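Local coordinates for protein P47 (Clostridium botulinum, PDB 6EKT) that may form part of a progenitor complex that protects botulinum neurotoxin during passage through the host gut, and resembles tubular lipid-binding (TULIP) proteins, at residues Leu253-Ser257 and Lys266-Val271; Trp289-Val294 and Trp386-Ile391; Pro301-Ser307 and Ile318-Val324; Ser364-His368 and Leu380-Thr384. One frame throughout, in Å; residues are numbered along the deposited sequence. Where two conformers were deposited one is given.

Contact 1 (Leu253-Ser257 and Lys266-Val271)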
loop_
_atom_site.group_PDB
_atom_site.type_symbol
_atom_site.label_atom_id
_atom_site.label_comp_id
_atom_site.label_asym_id
_atom_site.label_seq_id
_atom_site.Cartn_x
_atom_site.Cartn_y
_atom_site.Cartn_z
ATOM N N LEU A 253 -2.126 -16.230 6.076
ATOM C CA LEU A 253 -2.525 -17.620 5.772
ATOM C C LEU A 253 -1.376 -18.622 5.894
ATOM O O LEU A 253 -1.578 -19.700 6.431
ATOM C CB LEU A 253 -3.209 -17.747 4.388
ATOM C CG LEU A 253 -3.993 -19.043 4.072
ATOM C CD1 LEU A 253 -5.247 -19.142 4.949
ATOM C CD2 LEU A 253 -4.371 -19.138 2.600
ATOM N N SER A 254 -0.181 -18.251 5.437
ATOM C CA SER A 254 0.985 -19.157 5.467
ATOM C C SER A 254 1.833 -19.090 6.749
ATOM O O SER A 254 2.896 -19.749 6.837
ATOM C CB SER A 254 1.877 -18.917 4.249
ATOM O OG SER A 254 2.536 -17.677 4.402
ATOM N N ARG A 255 1.363 -18.330 7.745
ATOM C CA ARG A 255 2.079 -18.203 9.017
ATOM C C ARG A 255 1.246 -18.541 10.254
ATOM O O ARG A 255 1.821 -18.844 11.283
ATOM C CB ARG A 255 2.671 -16.804 9.184
ATOM C CG ARG A 255 3.722 -16.424 8.133
ATOM C CD ARG A 255 5.003 -17.251 8.275
ATOM N NE ARG A 255 5.541 -17.199 9.636
ATOM C CZ ARG A 255 6.482 -18.009 10.111
ATOM N NH1 ARG A 255 7.012 -18.953 9.346
ATOM N NH2 ARG A 255 6.896 -17.880 11.364
ATOM N N LEU A 256 -0.086 -18.471 10.159
ATOM C CA LEU A 256 -0.955 -18.683 11.351
ATOM C C LEU A 256 -0.770 -20.074 11.982
ATOM O O LEU A 256 -1.003 -20.232 13.178
ATOM C CB LEU A 256 -2.435 -18.453 11.028
ATOM C CG LEU A 256 -3.195 -19.461 10.145
ATOM C CD1 LEU A 256 -3.876 -20.592 10.943
ATOM C CD2 LEU A 256 -4.237 -18.732 9.297
ATOM N N SER A 257 -0.354 -21.053 11.171
ATOM C CA SER A 257 -0.203 -22.450 11.637
ATOM C C SER A 257 1.247 -22.843 11.965
ATOM O O SER A 257 1.533 -24.027 12.211
ATOM C CB SER A 257 -0.798 -23.416 10.614
ATOM O OG SER A 257 -0.016 -23.458 9.430
ATOM N N LYS A 266 -0.670 -24.502 5.810
ATOM C CA LYS A 266 -1.422 -23.518 5.040
ATOM C C LYS A 266 -2.604 -24.139 4.293
ATOM O O LYS A 266 -3.693 -23.559 4.275
ATOM C CB LYS A 266 -0.480 -22.790 4.057
ATOM C CG LYS A 266 -1.153 -21.705 3.221
ATOM C CD LYS A 266 -0.254 -21.249 2.075
ATOM C CE LYS A 266 -0.934 -20.147 1.274
ATOM N NZ LYS A 266 -0.020 -19.572 0.233
ATOM N N ASN A 267 -2.393 -25.324 3.716
ATOM C CA ASN A 267 -3.398 -26.007 2.885
ATOM C C ASN A 267 -4.687 -26.405 3.651
ATOM O O ASN A 267 -5.708 -26.705 3.023
ATOM C CB ASN A 267 -2.773 -27.227 2.191
ATOM C CG ASN A 267 -2.415 -28.326 3.170
ATOM O OD1 ASN A 267 -1.568 -28.151 4.053
ATOM N ND2 ASN A 267 -3.087 -29.460 3.045
ATOM N N ASN A 268 -4.631 -26.393 4.990
ATOM C CA ASN A 268 -5.806 -26.660 5.837
ATOM C C ASN A 268 -6.722 -25.464 6.013
ATOM O O ASN A 268 -7.785 -25.573 6.638
ATOM C CB ASN A 268 -5.369 -27.177 7.219
ATOM C CG ASN A 268 -4.690 -28.529 7.134
ATOM O OD1 ASN A 268 -3.468 -28.637 7.243
ATOM N ND2 ASN A 268 -5.477 -29.563 6.884
ATOM N N PHE A 269 -6.326 -24.316 5.455
ATOM C CA PHE A 269 -7.069 -23.086 5.654
ATOM C C PHE A 269 -7.273 -22.364 4.325
ATOM O O PHE A 269 -6.607 -22.678 3.339
ATOM C CB PHE A 269 -6.314 -22.147 6.604
ATOM C CG PHE A 269 -5.945 -22.768 7.929
ATOM C CD1 PHE A 269 -4.720 -23.458 8.088
ATOM C CD2 PHE A 269 -6.796 -22.648 9.028
ATOM C CE1 PHE A 269 -4.355 -24.021 9.316
ATOM C CE2 PHE A 269 -6.431 -23.209 10.265
ATOM C CZ PHE A 269 -5.216 -23.890 10.410
ATOM N N GLU A 270 -8.180 -21.388 4.331
ATOM C CA GLU A 270 -8.446 -20.550 3.169
ATOM C C GLU A 270 -9.110 -19.246 3.600
ATOM O O GLU A 270 -9.722 -19.172 4.672
ATOM C CB GLU A 270 -9.335 -21.301 2.155
ATOM C CG GLU A 270 -10.795 -21.426 2.561
ATOM C CD GLU A 270 -11.588 -22.321 1.631
ATOM O OE1 GLU A 270 -11.590 -23.534 1.859
ATOM O OE2 GLU A 270 -12.212 -21.815 0.673
ATOM N N VAL A 271 -9.015 -18.237 2.728
ATOM C CA VAL A 271 -9.671 -16.963 2.939
ATOM C C VAL A 271 -11.058 -16.982 2.295
ATOM O O VAL A 271 -11.195 -17.269 1.106
ATOM C CB VAL A 271 -8.834 -15.790 2.342
ATOM C CG1 VAL A 271 -9.637 -14.499 2.352
ATOM C CG2 VAL A 271 -7.538 -15.615 3.122
#
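L253, just past helix 244-252, and L256 in the loop that follows pack against K266 of the 3-10 turn 266-268 and F269 at the start of strand 269-273. The side chain of K266 runs out extended from its turn. Its CB lies 4.0 Å from the carbonyl O of L253; CG stays near that oxygen and also reaches CG of L253; CD passes 3.8 Å from CB of S254; and CE, the last carbon before NZ, lies 3.8 Å from CD2 of L253, the two side chains crossing at about a right angle. The other branch of L253, CD1, turns to the strand and rests 3.6 Å from CB of F269, close to the backbone N of E270. L256 takes the ring: its CD1 sits over one face of F269 in a CH-pi contact, 3.7 Å from the ring centroid and 14° off the normal. CB of S257 approaches CE1 of the same ring obliquely at 3.8 Å. F306 meets F269 edge-to-face, and M260 and I264 also touch this side chain. Between the two segments the contact is thus apolar, K266 contributing its methylene groups; a polar tie lies nearby, from R255 to E398.

Contact 2 (Trp289-Val294 and Trp386-Ile391)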
loop_
_atom_site.group_PDB
_atom_site.type_symbol
_atom_site.label_atom_id
_atom_site.label_comp_id
_atom_site.label_asym_id
_atom_site.label_seq_id
_atom_site.Cartn_x
_atom_site.Cartn_y
_atom_site.Cartn_z
ATOM N N TRP A 289 -3.942 -31.778 15.724
ATOM C CA TRP A 289 -2.917 -31.246 16.636
ATOM C C TRP A 289 -1.769 -32.245 16.844
ATOM O O TRP A 289 -1.952 -33.455 16.656
ATOM C CB TRP A 289 -3.543 -30.881 17.992
ATOM C CG TRP A 289 -2.826 -29.779 18.698
ATOM C CD1 TRP A 289 -2.056 -29.880 19.803
ATOM C CD2 TRP A 289 -2.798 -28.397 18.305
ATOM N NE1 TRP A 289 -1.538 -28.636 20.139
ATOM C CE2 TRP A 289 -1.997 -27.712 19.244
ATOM C CE3 TRP A 289 -3.396 -27.671 17.260
ATOM C CZ2 TRP A 289 -1.758 -26.333 19.170
ATOM C CZ3 TRP A 289 -3.164 -26.290 17.177
ATOM C CH2 TRP A 289 -2.345 -25.637 18.135
ATOM N N TYR A 290 -0.595 -31.737 17.220
ATOM C CA TYR A 290 0.518 -32.600 17.597
ATOM C C TYR A 290 0.236 -33.341 18.916
ATOM O O TYR A 290 -0.636 -32.953 19.691
ATOM C CB TYR A 290 1.842 -31.836 17.651
ATOM C CG TYR A 290 1.842 -30.590 18.511
ATOM C CD1 TYR A 290 2.185 -30.642 19.869
ATOM C CD2 TYR A 290 1.533 -29.345 17.960
ATOM C CE1 TYR A 290 2.215 -29.483 20.651
ATOM C CE2 TYR A 290 1.546 -28.195 18.737
ATOM C CZ TYR A 290 1.896 -28.267 20.078
ATOM O OH TYR A 290 1.903 -27.103 20.832
ATOM N N GLY A 291 0.958 -34.427 19.139
ATOM C CA GLY A 291 0.774 -35.238 20.339
ATOM C C GLY A 291 1.199 -34.466 21.568
ATOM O O GLY A 291 2.261 -33.855 21.580
ATOM N N LEU A 292 0.346 -34.484 22.585
ATOM C CA LEU A 292 0.639 -33.880 23.894
ATOM C C LEU A 292 0.762 -34.929 24.981
ATOM O O LEU A 292 -0.158 -35.745 25.178
ATOM C CB LEU A 292 -0.491 -32.928 24.297
ATOM C CG LEU A 292 -0.717 -31.702 23.468
ATOM C CD1 LEU A 292 -2.007 -31.075 23.987
ATOM C CD2 LEU A 292 0.475 -30.770 23.661
ATOM N N LYS A 293 1.873 -34.881 25.723
ATOM C CA LYS A 293 2.120 -35.869 26.759
ATOM C C LYS A 293 1.496 -35.378 28.050
ATOM O O LYS A 293 1.838 -34.308 28.545
ATOM C CB LYS A 293 3.622 -36.135 26.956
ATOM C CG LYS A 293 3.922 -37.397 27.747
ATOM C CD LYS A 293 5.375 -37.814 27.548
ATOM C CE LYS A 293 5.971 -38.597 28.697
ATOM N NZ LYS A 293 5.175 -39.784 29.111
ATOM N N VAL A 294 0.564 -36.161 28.559
ATOM C CA VAL A 294 -0.091 -35.903 29.844
ATOM C C VAL A 294 0.056 -37.175 30.665
ATOM O O VAL A 294 -0.404 -38.259 30.264
ATOM C CB VAL A 294 -1.581 -35.495 29.669
ATOM C CG1 VAL A 294 -2.168 -35.037 31.000
ATOM C CG2 VAL A 294 -1.736 -34.411 28.613
ATOM N N TRP A 386 -4.757 -29.525 29.437
ATOM C CA TRP A 386 -3.525 -29.470 28.615
ATOM C C TRP A 386 -3.814 -29.153 27.139
ATOM O O TRP A 386 -3.094 -28.362 26.493
ATOM C CB TRP A 386 -2.744 -30.790 28.719
ATOM C CG TRP A 386 -1.593 -30.771 29.683
ATOM C CD1 TRP A 386 -0.262 -30.858 29.361
ATOM C CD2 TRP A 386 -1.654 -30.702 31.112
ATOM N NE1 TRP A 386 0.502 -30.822 30.499
ATOM C CE2 TRP A 386 -0.323 -30.723 31.586
ATOM C CE3 TRP A 386 -2.701 -30.600 32.042
ATOM C CZ2 TRP A 386 -0.004 -30.655 32.958
ATOM C CZ3 TRP A 386 -2.379 -30.536 33.416
ATOM C CH2 TRP A 386 -1.043 -30.563 33.850
ATOM N N SER A 387 -4.870 -29.754 26.604
ATOM C CA SER A 387 -5.247 -29.521 25.193
ATOM C C SER A 387 -5.617 -28.050 24.948
ATOM O O SER A 387 -5.154 -27.415 23.979
ATOM C CB SER A 387 -6.423 -30.427 24.786
ATOM O OG SER A 387 -6.054 -31.793 24.828
ATOM N N ILE A 388 -6.483 -27.516 25.810
ATOM C CA ILE A 388 -6.912 -26.119 25.686
ATOM C C ILE A 388 -5.709 -25.175 25.840
ATOM O O ILE A 388 -5.508 -24.279 24.989
ATOM C CB ILE A 388 -8.048 -25.773 26.704
ATOM C CG1 ILE A 388 -9.369 -26.443 26.274
ATOM C CG2 ILE A 388 -8.239 -24.251 26.794
ATOM C CD1 ILE A 388 -10.464 -26.434 27.340
ATOM N N LYS A 389 -4.881 -25.408 26.865
ATOM C CA LYS A 389 -3.698 -24.538 27.108
ATOM C C LYS A 389 -2.699 -24.618 25.952
ATOM O O LYS A 389 -2.148 -23.580 25.522
ATOM C CB LYS A 389 -3.018 -24.864 28.432
ATOM C CG LYS A 389 -3.893 -24.527 29.650
ATOM C CD LYS A 389 -3.972 -23.041 29.917
ATOM C CE LYS A 389 -2.624 -22.459 30.344
ATOM N NZ LYS A 389 -2.700 -20.976 30.539
ATOM N N SER A 390 -2.506 -25.829 25.425
ATOM C CA SER A 390 -1.598 -26.021 24.273
ATOM C C SER A 390 -2.026 -25.175 23.076
ATOM O O SER A 390 -1.222 -24.407 22.527
ATOM C CB SER A 390 -1.496 -27.499 23.872
ATOM O OG SER A 390 -0.587 -27.648 22.791
ATOM N N ILE A 391 -3.297 -25.312 22.692
ATOM C CA ILE A 391 -3.847 -24.599 21.550
ATOM C C ILE A 391 -3.778 -23.088 21.790
ATOM O O ILE A 391 -3.261 -22.349 20.933
ATOM C CB ILE A 391 -5.279 -25.066 21.217
ATOM C CG1 ILE A 391 -5.256 -26.545 20.800
ATOM C CG2 ILE A 391 -5.930 -24.162 20.154
ATOM C CD1 ILE A 391 -6.632 -27.192 20.740
HETATM O O HOH W 1 1.885 -27.159 23.729
#
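W386 and V294 meet at one end of a helix-on-sheet packing, in which segment 386-391 of the long helix 374-394 of the TULIP-like fold lies against the short strand 292-294. CG2 of V294 lies 3.8 Å from CB of W386. The next residue, S387, offers its backbone: its CA is 3.8 Å from CD1 of L292, while its OG is bonded to the carbonyl of V383 in the same helix. About a turn further on, S390 points into the contact. A chi1 of -178° turns OG away from the backbone N and toward NE1 of W289, and its CB packs 3.6 Å from CD1 of L292. The OG accepts a hydrogen bond from NE1 of W289, 3.0 Å long and 151° at the hydrogen, tilted somewhat from the indole plane. A water also joins this OG to the OH of Y290. CE2 of Y290 lies over the indole face opposite I391, offset toward the rim. I391 closes the segment against one face of W289, reaching also F336 and I338 on strand 329-347. The indole is thus held between Y290 and I391, with CG1 of I391 3.8 Å from the centroid of its six-membered ring and 9° off the normal.

Contact 3 (Pro301-Ser307 and Ile318-Val324)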
loop_
_atom_site.group_PDB
_atom_site.type_symbol
_atom_site.label_atom_id
_atom_site.label_comp_id
_atom_site.label_asym_id
_atom_site.label_seq_id
_atom_site.Cartn_x
_atom_site.Cartn_y
_atom_site.Cartn_z
ATOM N N PRO A 301 -5.392 -33.791 20.264
ATOM C CA PRO A 301 -6.575 -32.957 20.048
ATOM C C PRO A 301 -6.888 -32.763 18.557
ATOM O O PRO A 301 -5.979 -32.799 17.691
ATOM C CB PRO A 301 -6.187 -31.611 20.673
ATOM C CG PRO A 301 -5.069 -31.915 21.611
ATOM C CD PRO A 301 -4.388 -33.151 21.139
ATOM N N LYS A 302 -8.169 -32.574 18.273
ATOM C CA LYS A 302 -8.646 -32.321 16.920
ATOM C C LYS A 302 -9.409 -30.996 16.946
ATOM O O LYS A 302 -10.190 -30.755 17.874
ATOM C CB LYS A 302 -9.568 -33.458 16.442
ATOM C CG LYS A 302 -9.022 -34.873 16.643
ATOM C CD LYS A 302 -7.774 -35.122 15.796
ATOM C CE LYS A 302 -7.225 -36.505 16.090
ATOM N NZ LYS A 302 -5.967 -36.633 15.298
ATOM N N ILE A 303 -9.167 -30.120 15.967
ATOM C CA ILE A 303 -9.944 -28.895 15.873
ATOM C C ILE A 303 -10.803 -29.054 14.629
ATOM O O ILE A 303 -10.270 -29.260 13.522
ATOM C CB ILE A 303 -9.047 -27.625 15.778
ATOM C CG1 ILE A 303 -8.179 -27.472 17.043
ATOM C CG2 ILE A 303 -9.895 -26.354 15.565
ATOM C CD1 ILE A 303 -7.101 -26.387 16.928
ATOM N N ASN A 304 -12.122 -28.991 14.817
ATOM C CA ASN A 304 -13.044 -29.207 13.711
ATOM C C ASN A 304 -13.531 -27.925 13.047
ATOM O O ASN A 304 -13.864 -27.955 11.873
ATOM C CB ASN A 304 -14.218 -30.076 14.140
ATOM C CG ASN A 304 -13.764 -31.445 14.620
ATOM O OD1 ASN A 304 -13.001 -32.132 13.932
ATOM N ND2 ASN A 304 -14.189 -31.823 15.817
ATOM N N ASN A 305 -13.574 -26.827 13.798
ATOM C CA ASN A 305 -14.024 -25.526 13.254
ATOM C C ASN A 305 -13.067 -24.474 13.756
ATOM O O ASN A 305 -12.759 -24.431 14.947
ATOM C CB ASN A 305 -15.447 -25.167 13.710
ATOM C CG ASN A 305 -16.444 -26.251 13.413
ATOM O OD1 ASN A 305 -16.856 -26.973 14.318
ATOM N ND2 ASN A 305 -16.830 -26.394 12.148
ATOM N N PHE A 306 -12.624 -23.619 12.846
ATOM C CA PHE A 306 -11.652 -22.606 13.128
ATOM C C PHE A 306 -12.055 -21.397 12.296
ATOM O O PHE A 306 -12.315 -21.542 11.107
ATOM C CB PHE A 306 -10.260 -23.104 12.683
ATOM C CG PHE A 306 -9.133 -22.166 13.014
ATOM C CD1 PHE A 306 -8.732 -21.169 12.110
ATOM C CD2 PHE A 306 -8.414 -22.313 14.208
ATOM C CE1 PHE A 306 -7.665 -20.328 12.412
ATOM C CE2 PHE A 306 -7.349 -21.467 14.516
ATOM C CZ PHE A 306 -6.974 -20.474 13.605
ATOM N N SER A 307 -12.125 -20.235 12.939
ATOM C CA SER A 307 -12.338 -18.988 12.229
ATOM C C SER A 307 -11.378 -17.967 12.775
ATOM O O SER A 307 -10.968 -18.043 13.934
ATOM C CB SER A 307 -13.784 -18.514 12.357
ATOM O OG SER A 307 -14.665 -19.598 12.114
ATOM N N ILE A 318 -9.989 -15.184 17.138
ATOM C CA ILE A 318 -9.906 -16.579 16.707
ATOM C C ILE A 318 -10.919 -17.351 17.538
ATOM O O ILE A 318 -10.880 -17.310 18.777
ATOM C CB ILE A 318 -8.480 -17.181 16.883
ATOM C CG1 ILE A 318 -7.456 -16.369 16.089
ATOM C CG2 ILE A 318 -8.460 -18.649 16.453
ATOM C CD1 ILE A 318 -6.001 -16.621 16.463
ATOM N N SER A 319 -11.843 -18.005 16.844
ATOM C CA SER A 319 -12.893 -18.816 17.466
ATOM C C SER A 319 -12.741 -20.237 16.924
ATOM O O SER A 319 -12.648 -20.448 15.704
ATOM C CB SER A 319 -14.276 -18.212 17.158
ATOM O OG SER A 319 -15.310 -18.947 17.803
ATOM N N LEU A 320 -12.670 -21.220 17.826
ATOM C CA LEU A 320 -12.484 -22.600 17.379
ATOM C C LEU A 320 -13.235 -23.591 18.264
ATOM O O LEU A 320 -13.503 -23.295 19.446
ATOM C CB LEU A 320 -10.979 -22.943 17.295
ATOM C CG LEU A 320 -10.167 -23.007 18.598
ATOM C CD1 LEU A 320 -10.262 -24.416 19.181
ATOM C CD2 LEU A 320 -8.707 -22.606 18.413
ATOM N N ARG A 321 -13.545 -24.750 17.682
ATOM C CA ARG A 321 -14.232 -25.839 18.369
ATOM C C ARG A 321 -13.515 -27.122 18.002
ATOM O O ARG A 321 -13.175 -27.345 16.829
ATOM C CB ARG A 321 -15.685 -25.921 17.884
ATOM C CG ARG A 321 -16.641 -26.864 18.624
ATOM C CD ARG A 321 -18.099 -26.589 18.191
ATOM N NE ARG A 321 -18.311 -25.156 17.838
ATOM C CZ ARG A 321 -18.498 -24.657 16.606
ATOM N NH1 ARG A 321 -18.650 -23.354 16.438
ATOM N NH2 ARG A 321 -18.554 -25.435 15.534
ATOM N N GLY A 322 -13.334 -27.983 19.002
ATOM C CA GLY A 322 -12.672 -29.269 18.783
ATOM C C GLY A 322 -13.019 -30.280 19.867
ATOM O O GLY A 322 -13.953 -30.090 20.655
ATOM N N LEU A 323 -12.270 -31.371 19.878
ATOM C CA LEU A 323 -12.479 -32.443 20.843
ATOM C C LEU A 323 -11.143 -33.132 21.086
ATOM O O LEU A 323 -10.225 -33.014 20.262
ATOM C CB LEU A 323 -13.533 -33.452 20.343
ATOM C CG LEU A 323 -13.332 -34.118 18.987
ATOM C CD1 LEU A 323 -12.407 -35.337 19.112
ATOM C CD2 LEU A 323 -14.695 -34.524 18.440
ATOM N N VAL A 324 -11.058 -33.858 22.194
ATOM C CA VAL A 324 -9.875 -34.678 22.470
ATOM C C VAL A 324 -10.357 -35.959 23.163
ATOM O O VAL A 324 -11.134 -35.897 24.123
ATOM C CB VAL A 324 -8.775 -33.921 23.284
ATOM C CG1 VAL A 324 -9.279 -33.440 24.652
ATOM C CG2 VAL A 324 -7.488 -34.743 23.396
HETATM O O HOH W 2 -15.253 -21.525 14.755
#
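K302-S307 and I318-V324 pair antiparallel as the two arms of a beta hairpin, their axes 4.5 Å apart, with a classic beta bulge where N304 and N305 both face R321. The carbonyl O of R321 accepts both amides of the bulge, N304 N at 2.8 Å and N305 N at 3.1 Å, each in the carbonyl plane. Regular pairing continues on either side, K302 with L323 and S307 with S319 forming hydrogen-bonded pairs. At G322 the strands draw close: its CA lies 3.0 Å from the carbonyl O of K302, a CA-H...O contact. I303, F306 and L320 share the face turned to the helix and the loop around M260. CG2 of I303 packs 4.0 Å from CB of L320, and L320 goes on to I391 of helix 374-394. F306, its CG anti to the backbone N (chi1 -176°), carries its ring obliquely across to I318, CE2 lying 3.6 Å from CG2 of I318. The other face carries K302, N305, S307, S319, R321 and L323. There the lysine's NZ is bonded to N288 OD1, and a water donates to the carbonyl O of S319. The R321 chain bends at chi3 (-31°) and lays its guanidinium beside the N305 amide, the two planes 46° apart and NH2 2.6 Å from OD1 of N305.

Contact 4 (Ser364-His368 and Leu380-Thr384)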
loop_
_atom_site.group_PDB
_atom_site.type_symbol
_atom_site.label_atom_id
_atom_site.label_comp_id
_atom_site.label_asym_id
_atom_site.label_seq_id
_atom_site.Cartn_x
_atom_site.Cartn_y
_atom_site.Cartn_z
ATOM N N SER A 364 -14.518 -23.149 26.969
ATOM C CA SER A 364 -15.494 -23.979 27.675
ATOM C C SER A 364 -15.292 -25.409 27.201
ATOM O O SER A 364 -14.629 -25.645 26.179
ATOM C CB SER A 364 -16.932 -23.502 27.415
ATOM O OG SER A 364 -17.224 -23.504 26.018
ATOM N N TYR A 365 -15.843 -26.360 27.937
ATOM C CA TYR A 365 -15.648 -27.762 27.599
ATOM C C TYR A 365 -16.817 -28.562 28.110
ATOM O O TYR A 365 -17.555 -28.101 29.015
ATOM C CB TYR A 365 -14.319 -28.302 28.175
ATOM C CG TYR A 365 -14.164 -28.075 29.661
ATOM C CD1 TYR A 365 -14.662 -28.991 30.579
ATOM C CD2 TYR A 365 -13.524 -26.936 30.143
ATOM C CE1 TYR A 365 -14.541 -28.780 31.955
ATOM C CE2 TYR A 365 -13.381 -26.716 31.517
ATOM C CZ TYR A 365 -13.888 -27.642 32.409
ATOM O OH TYR A 365 -13.761 -27.422 33.753
ATOM N N LYS A 366 -16.998 -29.739 27.519
ATOM C CA LYS A 366 -18.020 -30.687 27.981
ATOM C C LYS A 366 -17.376 -32.063 28.041
ATOM O O LYS A 366 -16.900 -32.561 27.003
ATOM C CB LYS A 366 -19.225 -30.704 27.036
ATOM C CG LYS A 366 -20.341 -31.591 27.577
ATOM C CD LYS A 366 -21.651 -31.347 26.838
ATOM C CE LYS A 366 -22.715 -32.344 27.277
ATOM N NZ LYS A 366 -22.630 -32.656 28.738
ATOM N N TYR A 367 -17.360 -32.668 29.240
ATOM C CA TYR A 367 -16.857 -34.047 29.396
ATOM C C TYR A 367 -17.897 -35.087 28.986
ATOM O O TYR A 367 -19.072 -34.921 29.286
ATOM C CB TYR A 367 -16.501 -34.360 30.852
ATOM C CG TYR A 367 -15.448 -33.490 31.485
ATOM C CD1 TYR A 367 -14.347 -33.023 30.747
ATOM C CD2 TYR A 367 -15.515 -33.187 32.845
ATOM C CE1 TYR A 367 -13.365 -32.227 31.349
ATOM C CE2 TYR A 367 -14.535 -32.405 33.454
ATOM C CZ TYR A 367 -13.460 -31.948 32.713
ATOM O OH TYR A 367 -12.505 -31.158 33.322
ATOM N N HIS A 368 -17.444 -36.176 28.372
ATOM C CA HIS A 368 -18.288 -37.330 28.072
ATOM C C HIS A 368 -17.662 -38.548 28.764
ATOM O O HIS A 368 -16.643 -39.072 28.309
ATOM C CB HIS A 368 -18.373 -37.539 26.567
ATOM C CG HIS A 368 -18.975 -36.381 25.839
ATOM N ND1 HIS A 368 -20.318 -36.326 25.513
ATOM C CD2 HIS A 368 -18.433 -35.222 25.405
ATOM C CE1 HIS A 368 -20.570 -35.183 24.893
ATOM N NE2 HIS A 368 -19.442 -34.496 24.811
ATOM N N LEU A 380 -9.374 -37.334 32.093
ATOM C CA LEU A 380 -9.978 -36.429 31.107
ATOM C C LEU A 380 -9.839 -34.958 31.509
ATOM O O LEU A 380 -9.603 -34.091 30.648
ATOM C CB LEU A 380 -11.445 -36.787 30.875
ATOM C CG LEU A 380 -12.150 -36.071 29.721
ATOM C CD1 LEU A 380 -11.441 -36.291 28.381
ATOM C CD2 LEU A 380 -13.615 -36.529 29.699
ATOM N N SER A 381 -10.004 -34.673 32.800
ATOM C CA SER A 381 -9.863 -33.294 33.290
ATOM C C SER A 381 -8.487 -32.726 32.890
ATOM O O SER A 381 -8.383 -31.629 32.297
ATOM C CB SER A 381 -10.039 -33.297 34.822
ATOM O OG SER A 381 -9.792 -32.024 35.356
ATOM N N SER A 382 -7.448 -33.497 33.167
ATOM C CA SER A 382 -6.068 -33.080 32.837
ATOM C C SER A 382 -5.841 -32.964 31.332
ATOM O O SER A 382 -5.278 -31.964 30.860
ATOM C CB SER A 382 -5.045 -34.030 33.482
ATOM O OG SER A 382 -5.004 -33.773 34.891
ATOM N N VAL A 383 -6.299 -33.964 30.577
ATOM C CA VAL A 383 -6.094 -33.974 29.125
ATOM C C VAL A 383 -6.778 -32.761 28.492
ATOM O O VAL A 383 -6.209 -32.112 27.601
ATOM C CB VAL A 383 -6.562 -35.314 28.467
ATOM C CG1 VAL A 383 -6.540 -35.235 26.929
ATOM C CG2 VAL A 383 -5.660 -36.460 28.902
ATOM N N THR A 384 -7.984 -32.444 28.971
ATOM C CA THR A 384 -8.779 -31.327 28.414
ATOM C C THR A 384 -8.094 -29.989 28.695
ATOM O O THR A 384 -7.944 -29.170 27.787
ATOM C CB THR A 384 -10.216 -31.361 28.956
ATOM O OG1 THR A 384 -10.791 -32.644 28.663
ATOM C CG2 THR A 384 -11.075 -30.250 28.318
HETATM O O HOH W 3 -10.320 -29.613 32.484
HETATM O O HOH W 4 -12.315 -30.762 35.931
#
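Y367 reaches from the end of strand 352-368 across to helix 374-394, its ring sliding past L380 with the two side chains pointing in opposite directions. CD2 of L380 approaches the ring obliquely and lies 3.7 Å from CD1 of Y367, also near its CB. Further along the ring, T384 comes in at the edge: its OG1 is close to the ring plane, 3.7 Å from CE1 of Y367. The phenol oxygen travels past the helix backbone, OH of Y367 lying 3.4 Å from CA of S381. Two waters sit in the plane of the Y367 ring at its hydroxyl end. One is 2.8 Å from OH and donates to the carbonyl O of S381; the other, 2.6 Å from OH, leads to OG of S381. Y365, two residues earlier, aims its CB at the helix too, and CG2 of T384 meets that CB at 3.8 Å, the side chains crossing at a slant. T384 can serve both tyrosines because its methyl is anti to the backbone N (chi1 -56° for OG1), which sends CG2 to Y365 and leaves OG1 facing Y367. OG1 also donates to the carbonyl O of L380 one turn back, at 2.7 Å, from the face of that carbonyl opposite the T384 amide, and is bonded to S334 on strand 329-347. L380 and the T384 methyl thus give apolar contact, the T384 hydroxyl meets Y367 with its polar bonds already made elsewhere, and the phenol is linked to S381 through two waters.

Contacts 2, 3 and 4 lie round helix 374-394 and the curled sheet that flanks it, centres about 12 to 14 Å apart. Contact 1 is about 14 Å from contact 3 but about 20 Å and 27 Å from contacts 2 and 4, centre to centre. Contacts 2 and 4 use successive parts of the same helix, and the hairpin of contact 3 meets both through V324 and L320. Half of the touching residues are buried in contacts 1 and 3, which join where F269 meets F306, but only two of six in contact 4. Backbone hydrogen bonds dominate contact 3, van der Waals and CH-pi packing contact 1, whereas the helix contacts combine apolar packing with serine hydroxyls and bridging waters.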